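Local coordinates for acyl-CoA dehydrogenase domain protein Tcur3483 (Thermomonospora curvata, PDB 6WY9) that binds FAD and probably oxidises a CH-CH bond of its substrate as an acyl-CoA dehydrogenase-type flavoenzyme, at residues F109-T114 against D139-I144; E60-V65 against G104-F109; Y186-C191 against I203-V208; R37-G42 against K67-D72. All coordinates share one frame; numbering follows the deposited sequence.

Interaction 1. Residues F109-T114 against D139-I144. With FDA (dihydroflavine-adenine dinucleotide), chain C.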
# COMPACT_ATOMS: atom_id res chain seq x y z
N PHE A 109 29.74 -3.48 -14.61
CA PHE A 109 29.61 -3.31 -13.16
C PHE A 109 30.11 -4.55 -12.43
O PHE A 109 30.98 -4.50 -11.55
CB PHE A 109 28.15 -3.05 -12.76
CG PHE A 109 27.62 -1.67 -13.09
CD1 PHE A 109 27.85 -0.59 -12.25
CD2 PHE A 109 26.82 -1.47 -14.21
CE1 PHE A 109 27.34 0.67 -12.55
CE2 PHE A 109 26.30 -0.22 -14.51
CZ PHE A 109 26.56 0.84 -13.68
N VAL A 110 29.52 -5.70 -12.77
CA VAL A 110 29.84 -6.93 -12.05
C VAL A 110 31.34 -7.19 -12.07
O VAL A 110 31.92 -7.60 -11.06
CB VAL A 110 29.05 -8.11 -12.64
CG1 VAL A 110 29.55 -9.40 -12.09
CG2 VAL A 110 27.59 -7.97 -12.29
N THR A 111 31.99 -6.98 -13.20
CA THR A 111 33.39 -7.36 -13.28
C THR A 111 34.27 -6.35 -12.56
O THR A 111 35.19 -6.73 -11.83
CB THR A 111 33.82 -7.50 -14.74
OG1 THR A 111 33.05 -8.56 -15.34
CG2 THR A 111 35.32 -7.85 -14.83
N VAL A 112 33.98 -5.06 -12.73
CA VAL A 112 34.83 -4.00 -12.22
C VAL A 112 34.50 -3.67 -10.77
O VAL A 112 35.41 -3.42 -9.98
CB VAL A 112 34.71 -2.77 -13.13
CG1 VAL A 112 35.24 -1.51 -12.42
CG2 VAL A 112 35.52 -3.03 -14.38
N ASN A 113 33.24 -3.72 -10.39
CA ASN A 113 32.82 -3.28 -9.07
C ASN A 113 32.46 -4.40 -8.13
O ASN A 113 32.16 -4.13 -6.96
CB ASN A 113 31.65 -2.33 -9.21
CG ASN A 113 32.09 -0.99 -9.66
OD1 ASN A 113 32.36 -0.77 -10.85
ND2 ASN A 113 32.24 -0.08 -8.71
N THR A 114 32.47 -5.60 -8.58
CA THR A 114 32.05 -6.72 -7.75
C THR A 114 33.12 -7.78 -7.63
O THR A 114 33.40 -8.27 -6.52
CB THR A 114 30.75 -7.25 -8.39
OG1 THR A 114 29.68 -6.33 -8.09
CG2 THR A 114 30.41 -8.57 -7.95
N ASP A 139 39.96 -5.92 -20.86
CA ASP A 139 40.19 -7.13 -21.63
C ASP A 139 39.61 -8.38 -20.99
O ASP A 139 39.47 -9.40 -21.68
CB ASP A 139 41.69 -7.33 -21.88
CG ASP A 139 42.26 -6.30 -22.83
OD1 ASP A 139 41.82 -6.24 -24.00
OD2 ASP A 139 43.12 -5.51 -22.38
N ILE A 140 39.27 -8.35 -19.70
CA ILE A 140 38.73 -9.52 -19.02
C ILE A 140 37.36 -9.16 -18.46
O ILE A 140 37.22 -8.19 -17.71
CB ILE A 140 39.63 -9.99 -17.87
CG1 ILE A 140 40.98 -10.46 -18.40
CG2 ILE A 140 38.93 -11.13 -17.11
CD1 ILE A 140 42.01 -10.54 -17.32
N VAL A 141 36.35 -9.96 -18.81
CA VAL A 141 35.02 -9.81 -18.26
C VAL A 141 34.63 -11.11 -17.57
O VAL A 141 34.98 -12.20 -18.04
CB VAL A 141 33.98 -9.40 -19.33
CG1 VAL A 141 32.53 -9.62 -18.82
CG2 VAL A 141 34.18 -7.94 -19.75
N PHE A 142 33.93 -10.99 -16.44
CA PHE A 142 33.52 -12.10 -15.59
C PHE A 142 32.01 -12.23 -15.62
O PHE A 142 31.30 -11.24 -15.79
CB PHE A 142 33.93 -11.91 -14.13
CG PHE A 142 35.32 -12.43 -13.80
CD1 PHE A 142 36.45 -11.70 -14.13
CD2 PHE A 142 35.50 -13.66 -13.13
CE1 PHE A 142 37.73 -12.18 -13.82
CE2 PHE A 142 36.77 -14.13 -12.82
CZ PHE A 142 37.89 -13.38 -13.17
N ALA A 143 31.53 -13.45 -15.40
CA ALA A 143 30.11 -13.67 -15.16
C ALA A 143 29.97 -14.42 -13.83
O ALA A 143 30.87 -15.15 -13.41
CB ALA A 143 29.47 -14.44 -16.35
N ILE A 144 28.84 -14.20 -13.13
CA ILE A 144 28.63 -14.76 -11.79
C ILE A 144 27.90 -16.09 -11.91
O ILE A 144 26.76 -16.14 -12.38
CB ILE A 144 27.83 -13.81 -10.88
CG1 ILE A 144 28.52 -12.46 -10.68
CG2 ILE A 144 27.67 -14.50 -9.51
CD1 ILE A 144 29.90 -12.57 -10.04
PA FDA C . 13.24 -19.04 -5.85
O1A FDA C . 12.40 -20.14 -6.43
O2A FDA C . 14.35 -19.38 -4.84
O5B FDA C . 12.22 -18.04 -4.95
C5B FDA C . 11.20 -17.59 -5.81
C4B FDA C . 10.34 -16.60 -4.99
O4B FDA C . 9.97 -17.34 -3.73
C3B FDA C . 11.14 -15.42 -4.44
O3B FDA C . 11.15 -14.34 -5.31
C2B FDA C . 10.31 -15.04 -3.23
O2B FDA C . 9.01 -14.41 -3.57
C1B FDA C . 9.93 -16.41 -2.60
N9A FDA C . 10.80 -16.85 -1.52
C8A FDA C . 12.01 -17.58 -1.60
N7A FDA C . 12.51 -17.86 -0.40
C5A FDA C . 11.62 -17.32 0.49
C6A FDA C . 11.63 -17.28 1.90
N6A FDA C . 12.62 -17.85 2.61
N1A FDA C . 10.63 -16.66 2.57
C2A FDA C . 9.67 -16.10 1.78
N3A FDA C . 9.53 -16.05 0.43
C4A FDA C . 10.53 -16.69 -0.18
N1 FDA C . 22.17 -15.62 -10.73
C2 FDA C . 23.55 -15.91 -10.86
O2 FDA C . 24.05 -16.86 -10.23
N3 FDA C . 24.27 -15.09 -11.72
C4 FDA C . 23.72 -14.01 -12.45
O4 FDA C . 24.43 -13.35 -13.20
C4X FDA C . 22.31 -13.78 -12.25
N5 FDA C . 21.69 -12.74 -12.94
C5X FDA C . 20.34 -12.82 -13.15
C6 FDA C . 19.74 -12.10 -14.12
C7 FDA C . 18.34 -12.23 -14.32
C7M FDA C . 17.75 -11.47 -15.35
C8 FDA C . 17.58 -13.03 -13.55
C8M FDA C . 16.12 -13.16 -13.74
C9 FDA C . 18.19 -13.75 -12.52
C9A FDA C . 19.56 -13.65 -12.34
N10 FDA C . 20.20 -14.36 -11.31
C10 FDA C . 21.58 -14.57 -11.44
C1' FDA C . 19.40 -15.33 -10.52
C2' FDA C . 18.87 -14.71 -9.19
O2' FDA C . 19.88 -14.56 -8.31
C3' FDA C . 17.77 -15.76 -8.70
O3' FDA C . 16.63 -15.72 -9.55
C4' FDA C . 17.40 -15.50 -7.25
O4' FDA C . 18.49 -15.86 -6.48
C5' FDA C . 16.10 -16.29 -6.93
O5' FDA C . 16.37 -17.65 -7.09
P FDA C . 15.12 -18.37 -7.86
O1P FDA C . 14.99 -17.65 -9.11
O2P FDA C . 15.41 -19.86 -7.86
O3P FDA C . 13.72 -18.08 -7.02
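Thr111 and Val110, in the first turn of helix 109-122, pack on Phe142 and Ile144 in a buried helix-on-strand contact beside the flavin. The axes of helix 109-114 and strand 142-144 run almost at right angles (93°), 7.7 Å apart at closest approach. A hydrogen bond ties the threonine to the strand's backbone: the N of Phe142 donates to Thr111 OG1 at 2.8 Å, nearly straight, with an angle of 169° at the hydrogen. With chi1 at -63°, the hydroxyl sits beside the threonine's own N, while the methyl lies anti to that N. That methyl, CG2, lies 3.5 Å from Ile140 O and also approaches the edge of the Phe142 ring, near its plane. A valine in place of Thr111 would keep the bulk but would probably leave the Phe142 N-H without its acceptor in a buried position. On the flavin side the packing is apolar, with Val110 CG1 3.5 Å from Ile144 CG1 as the two side chains pass at a slant. The helix thereby backs a residue of the cofactor site, for Ile144 O accepts the N3-H of dihydroflavine-adenine dinucleotide at 2.8 Å, somewhat bent. The N atoms of Tyr146 and Thr147 also bind the cofactor, extending this backbone grip. Ile135 of helix 125-136 touches both Thr111 and Phe142; Val141 meets Phe62 and Val66 of helix 62-71, and strand 142-145 borders strand 186-192, to which Ala143 is hydrogen-bonded.

Interaction 2. Residues E60-V65 against G104-F109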
# COMPACT_ATOMS: atom_id res chain seq x y z
N GLU A 60 25.88 -8.18 -28.02
CA GLU A 60 26.97 -8.51 -28.93
C GLU A 60 28.10 -7.50 -28.82
O GLU A 60 29.29 -7.88 -28.76
CB GLU A 60 26.45 -8.57 -30.37
CG GLU A 60 25.77 -9.88 -30.71
CD GLU A 60 25.46 -10.00 -32.19
OE1 GLU A 60 26.09 -10.85 -32.86
OE2 GLU A 60 24.61 -9.23 -32.68
N ARG A 61 27.76 -6.22 -28.79
CA ARG A 61 28.72 -5.12 -28.76
C ARG A 61 29.19 -4.80 -27.36
O ARG A 61 29.92 -3.82 -27.16
CB ARG A 61 28.10 -3.87 -29.40
CG ARG A 61 27.88 -4.03 -30.88
CD ARG A 61 28.86 -3.19 -31.70
NE ARG A 61 28.34 -1.85 -31.97
CZ ARG A 61 27.46 -1.57 -32.92
NH1 ARG A 61 27.04 -0.33 -33.11
NH2 ARG A 61 27.00 -2.55 -33.70
N PHE A 62 28.81 -5.61 -26.38
CA PHE A 62 29.22 -5.33 -25.01
C PHE A 62 30.75 -5.26 -24.90
O PHE A 62 31.30 -4.26 -24.44
CB PHE A 62 28.62 -6.38 -24.08
CG PHE A 62 29.08 -6.27 -22.66
CD1 PHE A 62 28.90 -5.11 -21.94
CD2 PHE A 62 29.68 -7.37 -22.04
CE1 PHE A 62 29.32 -5.03 -20.62
CE2 PHE A 62 30.11 -7.29 -20.72
CZ PHE A 62 29.93 -6.13 -20.01
N ARG A 63 31.45 -6.30 -25.37
CA ARG A 63 32.90 -6.33 -25.20
C ARG A 63 33.56 -5.19 -25.94
O ARG A 63 34.59 -4.66 -25.50
CB ARG A 63 33.48 -7.67 -25.68
CG ARG A 63 32.94 -8.89 -24.99
CD ARG A 63 33.17 -8.80 -23.50
NE ARG A 63 34.57 -8.54 -23.18
CZ ARG A 63 35.42 -9.47 -22.74
NH1 ARG A 63 35.01 -10.73 -22.58
NH2 ARG A 63 36.68 -9.14 -22.47
N GLU A 64 33.01 -4.83 -27.10
CA GLU A 64 33.49 -3.68 -27.86
C GLU A 64 33.48 -2.41 -27.03
O GLU A 64 34.46 -1.64 -27.03
CB GLU A 64 32.61 -3.52 -29.10
CG GLU A 64 33.26 -2.85 -30.26
CD GLU A 64 32.30 -2.70 -31.41
OE1 GLU A 64 31.95 -1.54 -31.76
OE2 GLU A 64 31.87 -3.74 -31.95
N VAL A 65 32.37 -2.14 -26.34
CA VAL A 65 32.31 -0.99 -25.45
C VAL A 65 33.31 -1.13 -24.31
O VAL A 65 34.13 -0.24 -24.07
CB VAL A 65 30.88 -0.80 -24.91
CG1 VAL A 65 30.77 0.49 -24.08
CG2 VAL A 65 29.87 -0.79 -26.04
N GLY A 104 23.04 5.28 -22.60
CA GLY A 104 22.66 3.98 -23.11
C GLY A 104 23.77 2.96 -23.08
O GLY A 104 23.59 1.84 -23.58
N LEU A 105 24.84 3.28 -22.55
CA LEU A 105 25.89 2.30 -22.75
C LEU A 105 25.91 1.31 -21.60
O LEU A 105 25.52 1.63 -20.48
CB LEU A 105 27.24 2.99 -22.88
CG LEU A 105 27.37 3.97 -24.05
CD1 LEU A 105 28.78 4.57 -24.15
CD2 LEU A 105 26.95 3.33 -25.38
N PRO A 106 26.31 0.07 -21.88
CA PRO A 106 26.49 -0.89 -20.80
C PRO A 106 27.86 -0.70 -20.18
O PRO A 106 28.83 -0.37 -20.86
CB PRO A 106 26.38 -2.24 -21.52
CG PRO A 106 26.95 -1.94 -22.87
CD PRO A 106 26.47 -0.54 -23.21
N PHE A 107 27.93 -0.88 -18.86
CA PHE A 107 29.15 -0.77 -18.09
C PHE A 107 29.42 -2.09 -17.39
O PHE A 107 28.47 -2.74 -16.93
CB PHE A 107 29.03 0.36 -17.07
CG PHE A 107 30.31 0.68 -16.35
CD1 PHE A 107 30.69 -0.05 -15.23
CD2 PHE A 107 31.09 1.74 -16.75
CE1 PHE A 107 31.85 0.25 -14.55
CE2 PHE A 107 32.26 2.05 -16.08
CZ PHE A 107 32.64 1.31 -14.97
N PRO A 108 30.67 -2.56 -17.31
CA PRO A 108 30.92 -3.88 -16.70
C PRO A 108 30.91 -3.81 -15.18
O PRO A 108 31.93 -4.04 -14.51
CB PRO A 108 32.29 -4.25 -17.26
CG PRO A 108 32.98 -2.93 -17.40
CD PRO A 108 31.92 -1.95 -17.83
N PHE A 109 29.74 -3.48 -14.61
CA PHE A 109 29.61 -3.31 -13.16
C PHE A 109 30.11 -4.55 -12.43
O PHE A 109 30.98 -4.50 -11.55
CB PHE A 109 28.15 -3.05 -12.76
CG PHE A 109 27.62 -1.67 -13.09
CD1 PHE A 109 27.85 -0.59 -12.25
CD2 PHE A 109 26.82 -1.47 -14.21
CE1 PHE A 109 27.34 0.67 -12.55
CE2 PHE A 109 26.30 -0.22 -14.51
CZ PHE A 109 26.56 0.84 -13.68
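The Phe62 ring meets Pro106 with its edge: Pro106 CG lies in the ring plane, 3.8 Å from CD1. Farther round the same rim the backbone carbon of Phe107 also comes near the plane, and Pro108 CB approaches CZ obliquely at 4.1 Å. The CB of Phe107 is directed away from residues 60-65, and one face of its ring takes Pro108 CD, 3.3 Å above the plane and offset toward the rim; Phe107 CD1 in turn lies over the centre of one face of the Phe109 ring. What puts the Phe62 ring alongside the loop is chi1 of 174°, which extends CG opposite the backbone N. One turn on, Val65 completes the patch: CG1 lies 3.9 Å from Pro106 O, and CG2 is 4.4 Å from Pro106 CD. The loop's shape rests on local features at its two ends. Gly104 closes helix 90-103 in a Schellman motif with positive phi (82°), and Pro108 is the centre of an inverse gamma turn, with Phe109 N bonded to Phe107 O at 2.7 Å just as helix 109-122 begins. Val52 of helix 47-55 also covers Pro106, within the helical N-terminal part of the fold. Between the two segments, hydrogen bonds play no part; the joint is hydrocarbon packing. Pro106 O is buried by it with no polar partner, which is likely to carry a cost that the apolar packing would have to offset.

Interaction 3. Residues Y186-C191 against I203-V208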
# COMPACT_ATOMS: atom_id res chain seq x y z
N TYR A 186 35.55 -15.48 -18.09
CA TYR A 186 35.66 -16.33 -16.91
C TYR A 186 34.36 -16.32 -16.13
O TYR A 186 33.66 -15.30 -16.07
CB TYR A 186 36.77 -15.87 -15.98
CG TYR A 186 38.14 -15.90 -16.60
CD1 TYR A 186 38.85 -17.10 -16.72
CD2 TYR A 186 38.73 -14.73 -17.06
CE1 TYR A 186 40.11 -17.12 -17.28
CE2 TYR A 186 39.98 -14.74 -17.62
CZ TYR A 186 40.67 -15.93 -17.73
OH TYR A 186 41.91 -15.92 -18.29
N ILE A 187 34.05 -17.47 -15.51
CA ILE A 187 32.94 -17.60 -14.58
C ILE A 187 33.48 -17.56 -13.16
O ILE A 187 34.45 -18.26 -12.82
CB ILE A 187 32.15 -18.91 -14.82
CG1 ILE A 187 31.89 -19.12 -16.32
CG2 ILE A 187 30.82 -18.88 -14.08
CD1 ILE A 187 30.93 -18.09 -16.97
N TRP A 188 32.86 -16.73 -12.33
CA TRP A 188 33.10 -16.73 -10.89
C TRP A 188 32.15 -17.77 -10.31
O TRP A 188 30.97 -17.50 -10.11
CB TRP A 188 32.85 -15.34 -10.35
CG TRP A 188 32.83 -15.11 -8.91
CD1 TRP A 188 31.75 -15.18 -8.08
CD2 TRP A 188 33.92 -14.61 -8.11
NE1 TRP A 188 32.10 -14.78 -6.80
CE2 TRP A 188 33.43 -14.44 -6.79
CE3 TRP A 188 35.26 -14.32 -8.38
CZ2 TRP A 188 34.24 -14.00 -5.75
CZ3 TRP A 188 36.06 -13.87 -7.34
CH2 TRP A 188 35.55 -13.72 -6.04
N LEU A 189 32.65 -18.99 -10.08
CA LEU A 189 31.78 -20.16 -9.93
C LEU A 189 31.76 -20.66 -8.49
O LEU A 189 32.81 -21.04 -7.94
CB LEU A 189 32.20 -21.28 -10.88
CG LEU A 189 31.25 -22.48 -10.92
CD1 LEU A 189 29.94 -22.09 -11.63
CD2 LEU A 189 31.93 -23.65 -11.62
N ALA A 190 30.56 -20.71 -7.90
CA ALA A 190 30.34 -21.26 -6.56
C ALA A 190 30.11 -22.76 -6.67
O ALA A 190 29.16 -23.18 -7.33
CB ALA A 190 29.16 -20.57 -5.89
N CYS A 191 30.98 -23.56 -6.04
CA CYS A 191 30.97 -25.02 -6.12
C CYS A 191 30.98 -25.64 -4.73
O CYS A 191 31.56 -25.09 -3.79
CB CYS A 191 32.20 -25.59 -6.87
SG CYS A 191 32.60 -24.94 -8.50
N ILE A 203 31.57 -24.87 0.49
CA ILE A 203 31.51 -24.15 -0.78
C ILE A 203 32.85 -23.48 -1.04
O ILE A 203 33.48 -22.95 -0.12
CB ILE A 203 30.38 -23.12 -0.75
CG1 ILE A 203 29.04 -23.85 -0.64
CG2 ILE A 203 30.39 -22.22 -2.01
CD1 ILE A 203 27.91 -22.92 -0.24
N SER A 204 33.28 -23.49 -2.29
CA SER A 204 34.41 -22.67 -2.72
C SER A 204 34.04 -21.89 -3.98
O SER A 204 33.16 -22.28 -4.75
CB SER A 204 35.66 -23.52 -2.97
OG SER A 204 35.92 -24.35 -1.85
N ILE A 205 34.69 -20.74 -4.14
CA ILE A 205 34.65 -19.97 -5.38
C ILE A 205 35.81 -20.43 -6.26
O ILE A 205 36.97 -20.46 -5.82
CB ILE A 205 34.73 -18.47 -5.07
CG1 ILE A 205 33.44 -18.02 -4.36
CG2 ILE A 205 35.04 -17.63 -6.32
CD1 ILE A 205 32.17 -18.10 -5.21
N ILE A 206 35.51 -20.81 -7.51
CA ILE A 206 36.54 -21.21 -8.47
C ILE A 206 36.37 -20.44 -9.78
O ILE A 206 35.24 -20.31 -10.30
CB ILE A 206 36.52 -22.73 -8.75
CG1 ILE A 206 36.45 -23.51 -7.45
CG2 ILE A 206 37.76 -23.11 -9.56
CD1 ILE A 206 36.58 -25.07 -7.61
N ILE A 207 37.47 -19.94 -10.34
CA ILE A 207 37.42 -19.22 -11.61
C ILE A 207 37.57 -20.22 -12.75
O ILE A 207 38.57 -20.95 -12.83
CB ILE A 207 38.48 -18.11 -11.70
CG1 ILE A 207 38.33 -17.13 -10.53
CG2 ILE A 207 38.40 -17.36 -13.07
CD1 ILE A 207 39.40 -16.02 -10.53
N VAL A 208 36.59 -20.26 -13.63
CA VAL A 208 36.55 -21.20 -14.74
C VAL A 208 36.63 -20.42 -16.04
O VAL A 208 35.78 -19.57 -16.30
CB VAL A 208 35.27 -22.06 -14.71
CG1 VAL A 208 35.28 -23.03 -15.90
CG2 VAL A 208 35.14 -22.78 -13.38
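Strands 186-192 and 203-209 form a beta hairpin in the mixed sheet of the middle domain, and Ile187-Val208, Leu189-Ile206 and Cys191-Ser204 are its hydrogen-bonded pairs here. Each pair is closed by two backbone bonds. At one end Ile187 N donates to Val208 O at 2.8 Å; at the other, Cys191 N and Ser204 O are also 2.8 Å apart. In the middle, Leu189 N reaches Ile206 O at 2.9 Å but less straight, at 147°, and tilted 33° from the carbonyl plane. The non-hydrogen-bonded pairs, Trp188-Ile207 and Ala190-Ile205, send their side chains to the face that carries the main aromatic contact. There Ile205 CG2 sits 3.6 Å from the centroid of the Trp188 six-membered ring, only 10° off its normal, a CH-pi contact. Trp188 CG extends opposite its backbone N, which places the indole with one face against Ile205, whose CD1 lies 3.7 Å from NE1. That NE1 is hydrogen-bonded to the OH of Tyr146, a FAD-binding residue. On the other face Leu189 CD2 meets Val208 CG2 at 3.8 Å, and Cys191 SG lies 4.1 Å from Ile206 CD1; Ile171 of strand 168-176 packs against that side. The hydrogen-bonded pairs use their backbone polarity on each other, while Tyr186, Trp188 and Ala190 turn theirs to the neighbouring strand 142-145; the buried indole N-H finds its mate in the tyrosine and ties the hairpin to the flavin-binding segment.

Interaction 4. Residues R37-G42 against K67-D72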
# COMPACT_ATOMS: atom_id res chain seq x y z
N ARG A 37 29.69 13.41 -21.07
CA ARG A 37 28.74 13.49 -22.18
C ARG A 37 29.46 13.62 -23.50
O ARG A 37 29.17 12.88 -24.45
CB ARG A 37 27.79 14.68 -22.00
CG ARG A 37 27.07 14.72 -20.67
CD ARG A 37 25.74 14.06 -20.72
NE ARG A 37 24.72 15.05 -20.65
CZ ARG A 37 23.98 15.36 -19.58
NH1 ARG A 37 23.09 16.31 -19.70
NH2 ARG A 37 24.11 14.72 -18.43
N ALA A 38 30.37 14.60 -23.62
CA ALA A 38 31.18 14.67 -24.83
C ALA A 38 31.78 13.30 -25.17
O ALA A 38 31.72 12.84 -26.32
CB ALA A 38 32.27 15.73 -24.65
N TYR A 39 32.31 12.60 -24.16
CA TYR A 39 33.01 11.36 -24.44
C TYR A 39 32.06 10.28 -24.97
O TYR A 39 32.33 9.65 -26.02
CB TYR A 39 33.71 10.87 -23.18
CG TYR A 39 34.28 9.48 -23.30
CD1 TYR A 39 35.41 9.24 -24.08
CD2 TYR A 39 33.72 8.41 -22.61
CE1 TYR A 39 35.97 7.94 -24.18
CE2 TYR A 39 34.28 7.11 -22.69
CZ TYR A 39 35.39 6.88 -23.49
OH TYR A 39 35.94 5.62 -23.59
N PHE A 40 30.97 10.01 -24.24
CA PHE A 40 30.01 9.01 -24.68
C PHE A 40 29.37 9.38 -26.01
O PHE A 40 29.04 8.49 -26.80
CB PHE A 40 28.92 8.80 -23.62
CG PHE A 40 29.43 8.20 -22.36
CD1 PHE A 40 30.35 7.17 -22.39
CD2 PHE A 40 28.98 8.64 -21.13
CE1 PHE A 40 30.82 6.60 -21.23
CE2 PHE A 40 29.45 8.09 -19.96
CZ PHE A 40 30.38 7.06 -20.00
N ASN A 41 29.17 10.68 -26.26
CA ASN A 41 28.63 11.10 -27.54
C ASN A 41 29.55 10.68 -28.68
O ASN A 41 29.09 10.33 -29.76
CB ASN A 41 28.41 12.62 -27.58
CG ASN A 41 27.75 13.07 -28.87
OD1 ASN A 41 26.53 12.98 -29.01
ND2 ASN A 41 28.55 13.55 -29.81
N GLY A 42 30.86 10.73 -28.45
CA GLY A 42 31.81 10.29 -29.46
C GLY A 42 31.87 8.80 -29.67
O GLY A 42 32.67 8.33 -30.48
N LYS A 67 36.04 -2.74 -23.89
CA LYS A 67 37.43 -2.53 -24.28
C LYS A 67 37.71 -1.07 -24.58
O LYS A 67 38.79 -0.56 -24.24
CB LYS A 67 37.78 -3.40 -25.49
CG LYS A 67 39.21 -3.21 -25.96
CD LYS A 67 40.13 -3.11 -24.75
CE LYS A 67 41.62 -3.09 -25.12
NZ LYS A 67 42.45 -2.45 -24.03
N MET A 68 36.75 -0.36 -25.19
CA MET A 68 36.95 1.07 -25.41
C MET A 68 37.06 1.81 -24.08
O MET A 68 38.04 2.54 -23.85
CB MET A 68 35.82 1.64 -26.26
CG MET A 68 36.11 1.57 -27.75
SD MET A 68 34.97 2.52 -28.76
CE MET A 68 33.50 1.47 -28.69
N LEU A 69 36.07 1.64 -23.20
CA LEU A 69 36.14 2.27 -21.88
C LEU A 69 37.44 1.94 -21.17
O LEU A 69 38.05 2.81 -20.52
CB LEU A 69 34.97 1.80 -21.01
CG LEU A 69 33.57 2.18 -21.45
CD1 LEU A 69 32.59 1.31 -20.68
CD2 LEU A 69 33.33 3.67 -21.23
N GLY A 70 37.89 0.69 -21.26
CA GLY A 70 39.07 0.26 -20.52
C GLY A 70 40.33 0.94 -21.00
O GLY A 70 41.08 1.53 -20.20
N SER A 71 40.60 0.88 -22.30
CA SER A 71 41.77 1.58 -22.79
C SER A 71 41.69 3.09 -22.56
O SER A 71 42.74 3.73 -22.45
CB SER A 71 42.00 1.25 -24.27
OG SER A 71 40.80 1.34 -25.00
N ASP A 72 40.50 3.68 -22.42
CA ASP A 72 40.43 5.11 -22.13
C ASP A 72 40.52 5.44 -20.64
O ASP A 72 40.43 6.62 -20.29
CB ASP A 72 39.17 5.74 -22.72
CG ASP A 72 39.19 5.77 -24.22
OD1 ASP A 72 40.29 5.70 -24.80
OD2 ASP A 72 38.10 5.84 -24.82
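Tyr39 has the largest buried surface in this contact, with Leu69 and Asp72 next, and the tyrosine touches both with its outer rim. Its hydroxyl donates to Asp72 OD2 at 2.5 Å, a very short bond, and the oxygen lies in the plane of the ring, at its edge. The carboxylate plane is turned 76° against the ring. Chi1 of 171° stretches the phenol out from the helix, opposite the backbone N, which lets it bridge the gap. Along the other edge of the ring, Leu69 CD2 stands 3.9 Å from Tyr39 CE2. The same methyl also lies 3.9 Å from Phe40 CE1, again in the plane of that ring, so one branch of the leucine serves two aromatic rims. Residues 37-41 and 67-71, which belong to helices 26-41 and 62-71 of the helical N-terminal part of the acyl-CoA dehydrogenase fold, run 138° apart in direction; their local axes are 12.8 Å apart, and side chains reaching out from both helices bridge the distance. A phenylalanine at Tyr39 would probably leave the Asp72 carboxylate without its hydroxyl donor. Asp72 follows directly on helix 67-71, where the helix's C-terminal end would tend to disfavour a negative charge, a tendency the phenolic proton may offset. The Phe40 side chain also touches Glu99, Val100 and Ala103 of helix 90-103, and the Tyr39 ring meets that of Trp74.

Overall arrangement
Interactions 1, 2 and 3 are buried, whereas interaction 4 is partly exposed at its Asp72 end. Helix 62-71 serves both interaction 2, at its start, and interaction 4, at its close; Leu105 CD1 packs 3.5 Å from Phe40 CD1 between them. Interactions 1 and 2 share Phe109 and touch where Val141 CG1 lies 3.9 Å from Phe62 CE2. Strands 142-145 and 186-192 are sheet neighbours, which joins interactions 1 and 3, while 3 and 4 are about 31 Å apart between centres. Chemistry follows place: a full backbone ladder in 3, a side-chain-to-backbone bond in 1, apolar packing in 2, and a phenol-carboxylate bond at the exposed end of 4.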